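Local coordinates for hypothetical protein SpyM3_0169 (Streptococcus pyogenes, PDB 1PG6) that is of unknown function but belongs to the AIM24 family of the cupin clan and binds calcium in the crystal, at residues I103-L108 against T157-S162; L93-N98 against F120-G125; E132-G137 against L147-T152. All coordinates share one frame; numbering follows the deposited sequence.

Interaction 1. Residues I103-L108 against T157-S162; sequences IVALEL and TLLANS. With CA (calcium ion), chain B.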
# COMPACT_ATOMS: atom_id res chain seq x y z
N ILE A 103 9.58 -3.44 4.97
CA ILE A 103 8.19 -3.56 5.39
C ILE A 103 8.07 -2.85 6.73
O ILE A 103 8.96 -2.95 7.56
CB ILE A 103 7.76 -5.04 5.57
CG1 ILE A 103 7.84 -5.76 4.22
CG2 ILE A 103 6.34 -5.12 6.13
CD1 ILE A 103 7.63 -7.27 4.32
N VAL A 104 6.97 -2.13 6.92
CA VAL A 104 6.75 -1.44 8.18
C VAL A 104 5.34 -1.79 8.64
O VAL A 104 4.40 -1.80 7.85
CB VAL A 104 6.89 0.11 8.03
CG1 VAL A 104 5.94 0.63 6.96
CG2 VAL A 104 6.65 0.79 9.36
N ALA A 105 5.22 -2.12 9.92
CA ALA A 105 3.92 -2.48 10.50
C ALA A 105 3.41 -1.28 11.28
O ALA A 105 4.13 -0.71 12.09
CB ALA A 105 4.07 -3.69 11.41
N LEU A 106 2.16 -0.92 11.05
CA LEU A 106 1.56 0.22 11.73
C LEU A 106 0.26 -0.21 12.42
O LEU A 106 -0.61 -0.83 11.80
CB LEU A 106 1.29 1.33 10.71
CG LEU A 106 2.53 1.88 9.99
CD1 LEU A 106 2.12 2.80 8.85
CD2 LEU A 106 3.39 2.65 10.99
N GLU A 107 0.16 0.11 13.71
CA GLU A 107 -1.01 -0.23 14.51
C GLU A 107 -2.15 0.74 14.20
O GLU A 107 -1.95 1.95 14.19
CB GLU A 107 -0.66 -0.15 16.00
CG GLU A 107 -1.79 -0.57 16.95
CD GLU A 107 -2.06 -2.06 16.94
OE1 GLU A 107 -2.90 -2.52 17.75
OE2 GLU A 107 -1.43 -2.78 16.14
N LEU A 108 -3.33 0.20 13.94
CA LEU A 108 -4.48 1.03 13.61
C LEU A 108 -5.45 1.17 14.78
O LEU A 108 -5.68 0.22 15.53
CB LEU A 108 -5.20 0.46 12.40
CG LEU A 108 -4.33 0.19 11.16
CD1 LEU A 108 -5.19 -0.42 10.06
CD2 LEU A 108 -3.69 1.48 10.69
N THR A 157 -3.67 -4.32 12.32
CA THR A 157 -2.34 -3.94 11.87
C THR A 157 -2.30 -3.76 10.36
O THR A 157 -2.91 -4.52 9.62
CB THR A 157 -1.30 -5.02 12.22
OG1 THR A 157 -1.26 -5.20 13.64
CG2 THR A 157 0.08 -4.60 11.73
N LEU A 158 -1.58 -2.73 9.92
CA LEU A 158 -1.41 -2.45 8.50
C LEU A 158 0.06 -2.70 8.19
O LEU A 158 0.94 -2.28 8.95
CB LEU A 158 -1.72 -0.98 8.20
CG LEU A 158 -1.13 -0.43 6.88
CD1 LEU A 158 -1.91 -1.00 5.69
CD2 LEU A 158 -1.21 1.09 6.88
N LEU A 159 0.33 -3.42 7.11
CA LEU A 159 1.72 -3.66 6.70
C LEU A 159 1.92 -2.89 5.40
O LEU A 159 1.21 -3.13 4.42
CB LEU A 159 1.98 -5.15 6.47
CG LEU A 159 1.87 -6.10 7.66
CD1 LEU A 159 2.28 -7.51 7.25
CD2 LEU A 159 2.75 -5.61 8.80
N ALA A 160 2.86 -1.95 5.40
CA ALA A 160 3.17 -1.16 4.21
C ALA A 160 4.56 -1.58 3.74
O ALA A 160 5.37 -2.03 4.54
CB ALA A 160 3.15 0.33 4.54
N ASN A 161 4.82 -1.46 2.45
CA ASN A 161 6.12 -1.86 1.90
C ASN A 161 6.71 -0.73 1.06
O ASN A 161 5.98 0.04 0.45
CB ASN A 161 5.93 -3.10 1.02
CG ASN A 161 5.36 -2.76 -0.33
OD1 ASN A 161 6.10 -2.45 -1.26
ND2 ASN A 161 4.04 -2.77 -0.44
N SER A 162 8.04 -0.67 1.00
CA SER A 162 8.71 0.37 0.23
C SER A 162 9.58 -0.17 -0.88
O SER A 162 9.96 -1.34 -0.88
CB SER A 162 9.63 1.18 1.13
OG SER A 162 10.67 0.34 1.62
CA CA B . 8.62 -3.35 -1.37
O HOH W 1 0.72 -3.58 14.97
O HOH W 2 9.64 -4.42 0.64
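Ala105 CB rests against Leu159 CD2 at 3.5 Å, a carbon pair tighter than ordinary van der Waals contact, and the methyl CG2 of Thr157 also lies near this CB, at 4.1 Å. Leu159 CG lies beside its backbone N (chi1 -64°), and with chi2 near anti (-175°) CD2 comes close to both CB and CA of Ala105. On the other face of the sheet CG1 of Val104 meets CB of Ala160 at 3.7 Å, and Leu108 crosses Leu158 obliquely, CG and both methyls lying round its CB. That face packs on Leu115 and Tyr113 of strand 113-116; on the face of Ala105 and Leu159, Ile103 touches Ile17, and Ala105 and Thr157 touch Phe15, of strand 14-17. Strand 103-108 is the edge, within this chain, of a six-stranded antiparallel sheet, joined to strand 156-161 by two hydrogen-bonded pairs, Val104 with Ala160 and Leu106 with Leu158, each closed by two nearly straight N-H...O bonds; Leu106 N to Leu158 O is 2.8 Å. Toward one end the contact turns polar: a water donates to Glu107 OE2 at 2.6 Å and to Thr157 OG1 at 2.9 Å, linking two side chains that cross at about a right angle. At the other end Asn161 OD1 (2.7 Å) and Ser162 O (2.5 Å) bind a calcium ion together with a water and Thr99, while Asn161 ND2 donates to Gly118 O.

Interaction 2. Residues L93-N98 against F120-G125; sequences LALAPN and FLALDG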
# COMPACT_ATOMS: atom_id res chain seq x y z
N LEU A 93 0.73 -18.39 6.65
CA LEU A 93 0.99 -17.98 5.28
C LEU A 93 2.16 -17.01 5.32
O LEU A 93 2.46 -16.42 6.35
CB LEU A 93 -0.23 -17.33 4.63
CG LEU A 93 -0.71 -15.95 5.06
CD1 LEU A 93 -1.53 -15.33 3.92
CD2 LEU A 93 -1.54 -16.03 6.33
N ALA A 94 2.83 -16.86 4.18
CA ALA A 94 3.96 -15.96 4.09
C ALA A 94 3.76 -15.08 2.88
O ALA A 94 3.33 -15.56 1.83
CB ALA A 94 5.26 -16.76 3.96
N LEU A 95 4.06 -13.79 3.03
CA LEU A 95 3.91 -12.83 1.95
C LEU A 95 5.24 -12.19 1.60
O LEU A 95 6.13 -12.09 2.45
CB LEU A 95 2.96 -11.70 2.36
CG LEU A 95 1.58 -12.06 2.89
CD1 LEU A 95 0.82 -10.77 3.22
CD2 LEU A 95 0.84 -12.88 1.85
N ALA A 96 5.35 -11.74 0.36
CA ALA A 96 6.55 -11.07 -0.11
C ALA A 96 6.12 -9.81 -0.87
O ALA A 96 5.21 -9.86 -1.69
CB ALA A 96 7.33 -11.99 -1.04
N PRO A 97 6.75 -8.67 -0.57
CA PRO A 97 6.43 -7.41 -1.25
C PRO A 97 6.82 -7.55 -2.71
O PRO A 97 7.76 -8.29 -3.03
CB PRO A 97 7.32 -6.39 -0.53
CG PRO A 97 7.53 -7.00 0.83
CD PRO A 97 7.73 -8.46 0.51
N ASN A 98 6.15 -6.83 -3.61
CA ASN A 98 6.47 -6.93 -5.03
C ASN A 98 7.66 -6.09 -5.46
O ASN A 98 8.09 -6.18 -6.61
CB ASN A 98 5.25 -6.59 -5.90
CG ASN A 98 4.72 -5.19 -5.64
OD1 ASN A 98 5.47 -4.23 -5.60
ND2 ASN A 98 3.40 -5.09 -5.48
N PHE A 120 0.81 -0.74 -0.30
CA PHE A 120 0.05 -1.69 0.51
C PHE A 120 0.56 -3.12 0.40
O PHE A 120 0.83 -3.61 -0.70
CB PHE A 120 -1.43 -1.68 0.10
CG PHE A 120 -2.26 -2.70 0.82
CD1 PHE A 120 -2.57 -2.54 2.17
CD2 PHE A 120 -2.72 -3.84 0.16
CE1 PHE A 120 -3.33 -3.49 2.84
CE2 PHE A 120 -3.48 -4.79 0.83
CZ PHE A 120 -3.78 -4.61 2.18
N LEU A 121 0.68 -3.78 1.54
CA LEU A 121 1.10 -5.18 1.56
C LEU A 121 0.05 -6.06 2.24
O LEU A 121 -0.34 -7.08 1.69
CB LEU A 121 2.45 -5.35 2.28
CG LEU A 121 2.87 -6.81 2.45
CD1 LEU A 121 2.88 -7.51 1.10
CD2 LEU A 121 4.25 -6.89 3.10
N ALA A 122 -0.40 -5.65 3.42
CA ALA A 122 -1.39 -6.44 4.14
C ALA A 122 -2.18 -5.63 5.16
O ALA A 122 -1.74 -4.57 5.62
CB ALA A 122 -0.72 -7.62 4.83
N LEU A 123 -3.34 -6.15 5.53
CA LEU A 123 -4.20 -5.47 6.48
C LEU A 123 -5.08 -6.48 7.21
O LEU A 123 -5.65 -7.37 6.59
CB LEU A 123 -5.09 -4.47 5.75
CG LEU A 123 -6.08 -3.66 6.59
CD1 LEU A 123 -5.33 -2.69 7.50
CD2 LEU A 123 -7.02 -2.88 5.67
N ASP A 124 -5.17 -6.33 8.53
CA ASP A 124 -6.00 -7.21 9.34
C ASP A 124 -7.42 -7.24 8.79
O ASP A 124 -7.95 -6.21 8.38
CB ASP A 124 -6.02 -6.72 10.79
CG ASP A 124 -5.17 -7.58 11.70
OD1 ASP A 124 -4.27 -7.04 12.36
OD2 ASP A 124 -5.43 -8.81 11.75
N GLY A 125 -8.02 -8.42 8.77
CA GLY A 125 -9.38 -8.55 8.28
C GLY A 125 -10.35 -7.78 9.15
O GLY A 125 -11.47 -7.48 8.73
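Leu95 and Pro97 approach strand 120-124 at two separate points, over Ala122 and over the tip of Leu121. The closer is the methyl-to-methyl meeting of Leu95 CD1 with Ala122 CB, 3.9 Å apart. The same CD1 also lies 4.2 Å from the carbonyl oxygen of Leu121, next to the Ala122 methyl. Leu121 stands up between the two points with CG anti to the backbone N (chi1 174°) and divides its branches: CD1 turns to CB of Leu95 at 4.4 Å, and CD2 meets CG of Pro97 at 4.0 Å, the ring and the leucine side chain crossing at a slant. Both Leu121 and Ala122 can face the same way because they form a classic beta bulge opposite Leu159, which places two consecutive side chains on the side of Leu95. The three side-chain contacts are apolar, and the buried Leu95, Leu121 and Ala122 make the compact part. The other side is looser: Ala96 directs its methyl away and brings only its carbonyl oxygen near Leu121 CD1, at 4.3 Å, and the partly exposed Pro97, whose side chain comes within about 3 Å of the calcium ion, leads to the exposed Asn98. Leu95 ends strand 91-95 of the four-stranded sheet, beside Val26 and Ile28 of strand 26-30, whereas Ala122 touches Val36 of strand 35-39 and Leu159 of strand 156-161, its neighbours in the six-stranded sheet; the contact thus brings the end of a strand of the four-stranded sheet against the six-stranded one.

Interaction 3. Residues E132-G137 against L147-T152; sequences ERQNIG and LFVMTT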
# COMPACT_ATOMS: atom_id res chain seq x y z
N GLU A 132 -9.40 6.03 -3.10
CA GLU A 132 -9.87 7.31 -3.60
C GLU A 132 -8.99 7.82 -4.74
O GLU A 132 -7.78 7.95 -4.59
CB GLU A 132 -9.90 8.37 -2.50
CG GLU A 132 -10.24 9.77 -3.01
CD GLU A 132 -10.03 10.86 -1.97
OE1 GLU A 132 -10.78 10.87 -0.97
OE2 GLU A 132 -9.12 11.69 -2.15
N ARG A 133 -9.61 8.10 -5.88
CA ARG A 133 -8.88 8.62 -7.02
C ARG A 133 -8.64 10.10 -6.77
O ARG A 133 -9.57 10.85 -6.45
CB ARG A 133 -9.69 8.42 -8.31
CG ARG A 133 -9.06 9.03 -9.55
CD ARG A 133 -9.34 8.20 -10.79
NE ARG A 133 -10.77 7.98 -11.01
CZ ARG A 133 -11.26 7.19 -11.96
NH1 ARG A 133 -10.44 6.55 -12.78
NH2 ARG A 133 -12.57 7.05 -12.10
N GLN A 134 -7.39 10.53 -6.90
CA GLN A 134 -7.04 11.93 -6.67
C GLN A 134 -7.51 12.76 -7.86
O GLN A 134 -7.50 12.30 -9.00
CB GLN A 134 -5.54 12.07 -6.47
CG GLN A 134 -5.03 11.22 -5.31
CD GLN A 134 -5.82 11.46 -4.04
OE1 GLN A 134 -5.73 12.52 -3.42
NE2 GLN A 134 -6.62 10.47 -3.65
N ASN A 135 -7.94 13.99 -7.59
CA ASN A 135 -8.45 14.87 -8.64
C ASN A 135 -7.39 15.35 -9.62
O ASN A 135 -7.22 16.55 -9.83
CB ASN A 135 -9.16 16.07 -8.02
CG ASN A 135 -10.19 16.68 -8.95
OD1 ASN A 135 -9.87 17.13 -10.06
ND2 ASN A 135 -11.45 16.70 -8.51
N ILE A 136 -6.68 14.40 -10.23
CA ILE A 136 -5.64 14.68 -11.21
C ILE A 136 -4.58 15.66 -10.71
O ILE A 136 -4.71 16.25 -9.64
CB ILE A 136 -6.27 15.23 -12.53
CG1 ILE A 136 -5.51 14.67 -13.73
CG2 ILE A 136 -6.23 16.75 -12.55
CD1 ILE A 136 -5.60 13.16 -13.87
N GLY A 137 -3.52 15.83 -11.50
CA GLY A 137 -2.45 16.74 -11.12
C GLY A 137 -2.94 18.16 -10.92
O GLY A 137 -2.85 18.70 -9.82
N LEU A 147 -4.47 7.82 -10.39
CA LEU A 147 -3.68 7.81 -9.17
C LEU A 147 -4.62 7.62 -7.99
O LEU A 147 -5.49 8.46 -7.74
CB LEU A 147 -2.93 9.14 -9.03
CG LEU A 147 -1.69 9.17 -8.14
CD1 LEU A 147 -0.62 8.28 -8.75
CD2 LEU A 147 -1.18 10.60 -8.01
N PHE A 148 -4.46 6.52 -7.26
CA PHE A 148 -5.33 6.24 -6.13
C PHE A 148 -4.62 6.23 -4.78
O PHE A 148 -3.47 5.79 -4.67
CB PHE A 148 -6.05 4.90 -6.32
CG PHE A 148 -7.16 4.95 -7.32
CD1 PHE A 148 -6.89 5.14 -8.67
CD2 PHE A 148 -8.48 4.79 -6.92
CE1 PHE A 148 -7.92 5.18 -9.61
CE2 PHE A 148 -9.52 4.82 -7.85
CZ PHE A 148 -9.24 5.02 -9.20
N VAL A 149 -5.32 6.70 -3.76
CA VAL A 149 -4.79 6.72 -2.40
C VAL A 149 -5.69 5.86 -1.52
O VAL A 149 -6.92 5.96 -1.60
CB VAL A 149 -4.73 8.14 -1.82
CG1 VAL A 149 -4.37 8.08 -0.34
CG2 VAL A 149 -3.70 8.98 -2.57
N MSE A 150 -5.08 5.01 -0.70
CA MSE A 150 -5.81 4.14 0.20
C MSE A 150 -5.83 4.72 1.60
O MSE A 150 -4.81 5.23 2.08
CB MSE A 150 -5.14 2.76 0.24
CG MSE A 150 -5.75 1.78 1.23
SE MSE A 150 -4.71 0.15 1.35
CE MSE A 150 -4.73 -0.33 -0.50
N THR A 151 -6.98 4.67 2.26
CA THR A 151 -7.10 5.17 3.62
C THR A 151 -7.66 4.06 4.50
O THR A 151 -8.65 3.41 4.14
CB THR A 151 -8.02 6.41 3.70
OG1 THR A 151 -7.41 7.51 3.01
CG2 THR A 151 -8.26 6.80 5.15
N THR A 152 -7.03 3.84 5.65
CA THR A 152 -7.44 2.79 6.58
C THR A 152 -8.46 3.26 7.60
O THR A 152 -8.65 4.46 7.81
CB THR A 152 -6.23 2.23 7.36
OG1 THR A 152 -5.71 3.26 8.22
CG2 THR A 152 -5.14 1.77 6.41
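Arg133 sets CB over one face of the Phe148 ring, toward its rim, 3.7 Å from the ring centroid and 20° off the normal, a CH-pi contact. CG is anti to the backbone N (chi1 175°), chi2 leaves CD 3.5 Å from CE1 at the ring's rim, and the bend at chi3 turns NE. CZ of Phe148 lies over one face of the guanidinium, whose plane is turned 46° from the ring's. On the other face, that of Glu132 and Val149, Gln134 lies against Val149: its amide nitrogen NE2 is 3.5 Å from CG2 of the valine, and the two side chains cross at a slant. These residues lie where strand 128-133, at the edge of a six-stranded antiparallel sheet within this chain, runs beside strand 148-153. Glu132 and Val149 form a hydrogen-bonded pair, Arg133 and Phe148 a non-hydrogen-bonded one, and Gln134 N adds a further straight bond to Leu147 O (2.9 Å) just beyond the strand. Glu132 O takes two donors from opposite faces of its plane: Val149 N, and Gln134 NE2 at 2.9 Å, the latter well above the carbonyl plane. The same NE2 reaches Glu132 OE2 at 3.2 Å, on the anti side but tilted out of the carboxylate plane, which probably helps fix the amide's rotation, as does the hydrogen bond of Gln134 OE1 with Tyr192 of strand 191-195. Past Gln134 the chain leaves the sheet through an inverse gamma turn centred on Asn135.

Interactions 1 and 2 share the six-stranded sheet in which strands 120-124 and 156-161 are neighbours, their centres 9 Å apart; Asp124 OD1 accepts a probable hydrogen bond from Thr157 N. Interaction 3 belongs to a second six-stranded sheet, centred 19 Å from interaction 1 and 21 Å from interaction 2. Packing bridges the sheets, through Leu108 and Leu158 on Thr152 and Phe120 on the Met150 selenium. Along the chain, interactions 1 and 2 alternate their segments, interaction 2 closes before interaction 3 opens, and interaction 3 nests inside the loop closed by interaction 1. Consecutive strands 148-153 and 156-161 lie in different sheets, as do 120-124 and 128-133; such packed antiparallel sheets are consistent with a cupin-clan fold.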